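Local structure of beta-galactosidase (Streptococcus pneumoniae, 4CUA) at residues 29-32 with 33-36. The protein is the carbohydrate-binding module of a beta-galactosidase that hydrolyses terminal beta-galactosides, and probably helps the enzyme to bind glycans. Residues are numbered along the deposited sequence; the frame is centred on the assembly and turned at random.
Sequences DPVS and NVND. With CA (calcium ion), chain C; EDO (1,2-ethanediol), chain F; EDO (1,2-ethanediol), chain D.
N33 N donates to P30 O at 3.0 Å, and one residue on V34 N reaches V31 O at 2.9 Å, nearly straight at 171°. In both bonds the donor sits well above the carbonyl plane. A third link of the same i to i+3 kind, N35 N to S32 O, is stretched to 3.4 Å and weak. Together they wind residues 31-34 into a short 3-10 turn. One flank of this turn is apolar: V31 CG2, placed anti to the backbone N, lies 4.2 Å from V34 CG2, the two valines crossing at an angle, and both pack on V61 and W49 in the core of the beta-sandwich. The turn belongs to the loop joining strands 19-22 and 49-50 of this galactose-binding-like domain, and its second half contributes to a calcium site, probably structural, as in many galactose-binding-like modules. Here N33 O (2.3 Å) and D36 OD1 bind the calcium ion, with L38, N47, T174 and E175 completing the shell. Polar side chains line the other flank. A water bridges S32 OG and N33 OD1, donating to the latter at 2.7 Å. With CG swung anti to its own carbonyl carbon (chi1 -71°), the N33 amide runs back past the P30 ring, ND2 coming 3.7 Å from CD. That same ND2 donates to O1 of an ethanediol whose O2 donates to D29 OD1, so this ethanediol, probably from the crystallisation liquor, spans the two side chains. D29 OD2 accepts from O2 of a second ethanediol at 2.6 Å and is also hydrogen-bonded to N26 and T50.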
loop_
_atom_site.group_PDB
_atom_site.type_symbol
_atom_site.label_atom_id
_atom_site.label_comp_id
_atom_site.label_asym_id
_atom_site.label_seq_id
_atom_site.Cartn_x
_atom_site.Cartn_y
_atom_site.Cartn_z
ATOM N N ASP A 29 -9.824 -9.201 -4.940
ATOM C CA ASP A 29 -8.563 -8.497 -5.177
ATOM C C ASP A 29 -7.911 -8.158 -3.833
ATOM O O ASP A 29 -7.734 -6.977 -3.499
ATOM C CB ASP A 29 -8.789 -7.205 -5.941
ATOM C CG ASP A 29 -9.286 -7.400 -7.344
ATOM O OD1 ASP A 29 -8.805 -8.294 -8.063
ATOM O OD2 ASP A 29 -10.107 -6.527 -7.783
ATOM N N PRO A 30 -7.562 -9.184 -3.058
ATOM C CA PRO A 30 -7.053 -8.914 -1.699
ATOM C C PRO A 30 -5.745 -8.153 -1.742
ATOM O O PRO A 30 -4.969 -8.277 -2.702
ATOM C CB PRO A 30 -6.826 -10.289 -1.128
ATOM C CG PRO A 30 -6.665 -11.163 -2.334
ATOM C CD PRO A 30 -7.614 -10.605 -3.340
ATOM N N VAL A 31 -5.450 -7.380 -0.712
ATOM C CA VAL A 31 -4.254 -6.543 -0.678
ATOM C C VAL A 31 -2.978 -7.338 -0.603
ATOM O O VAL A 31 -1.947 -6.819 -0.940
ATOM C CB VAL A 31 -4.373 -5.496 0.473
ATOM C CG1 VAL A 31 -4.135 -6.142 1.809
ATOM C CG2 VAL A 31 -3.421 -4.312 0.214
ATOM N N SER A 32 -3.041 -8.570 -0.161
ATOM C CA SER A 32 -1.869 -9.473 -0.191
ATOM C C SER A 32 -1.312 -9.589 -1.605
ATOM O O SER A 32 -0.128 -9.859 -1.812
ATOM C CB SER A 32 -2.266 -10.864 0.354
ATOM O OG SER A 32 -3.392 -11.371 -0.330
ATOM N N ASN A 33 -2.124 -9.318 -2.635
ATOM C CA ASN A 33 -1.600 -9.223 -3.987
ATOM C C ASN A 33 -0.575 -8.197 -4.249
ATOM O O ASN A 33 0.084 -8.244 -5.267
ATOM C CB ASN A 33 -2.727 -9.021 -4.984
ATOM C CG ASN A 33 -3.599 -10.270 -5.164
ATOM O OD1 ASN A 33 -3.161 -11.408 -4.921
ATOM N ND2 ASN A 33 -4.783 -10.070 -5.672
ATOM N N VAL A 34 -0.433 -7.177 -3.389
ATOM C CA VAL A 34 0.479 -6.099 -3.723
ATOM C C VAL A 34 1.958 -6.349 -3.314
ATOM O O VAL A 34 2.800 -5.529 -3.617
ATOM C CB VAL A 34 0.067 -4.705 -3.235
ATOM C CG1 VAL A 34 -1.390 -4.396 -3.620
ATOM C CG2 VAL A 34 0.281 -4.522 -1.712
ATOM N N ASN A 35 2.198 -7.425 -2.561
ATOM C CA ASN A 35 3.591 -7.693 -2.182
ATOM C C ASN A 35 3.881 -9.145 -2.337
ATOM O O ASN A 35 4.712 -9.737 -1.579
ATOM C CB ASN A 35 3.897 -7.215 -0.749
ATOM C CG ASN A 35 3.168 -7.975 0.309
ATOM O OD1 ASN A 35 2.137 -8.574 0.115
ATOM N ND2 ASN A 35 3.742 -7.891 1.556
ATOM N N ASP A 36 3.309 -9.751 -3.401
ATOM C CA ASP A 36 3.451 -11.180 -3.679
ATOM C C ASP A 36 4.527 -11.487 -4.747
ATOM O O ASP A 36 4.696 -12.678 -5.118
ATOM C CB ASP A 36 2.143 -11.824 -4.028
ATOM C CG ASP A 36 1.541 -11.323 -5.305
ATOM O OD1 ASP A 36 2.095 -10.459 -5.954
ATOM O OD2 ASP A 36 0.439 -11.805 -5.601
HETATM CA CA CA C . 1.414 -8.475 -7.090
HETATM C C1 EDO F . -6.552 -12.150 -7.970
HETATM O O1 EDO F . -6.798 -11.980 -6.595
HETATM C C2 EDO F . -7.126 -10.982 -8.752
HETATM O O2 EDO F . -6.386 -9.758 -8.493
HETATM C C1 EDO D . -11.033 -4.581 -11.906
HETATM O O1 EDO D . -10.993 -5.409 -13.057
HETATM C C2 EDO D . -11.290 -5.347 -10.627
HETATM O O2 EDO D . -10.146 -6.237 -10.402
HETATM O O HOH W 1 -2.817 -12.709 -2.534
#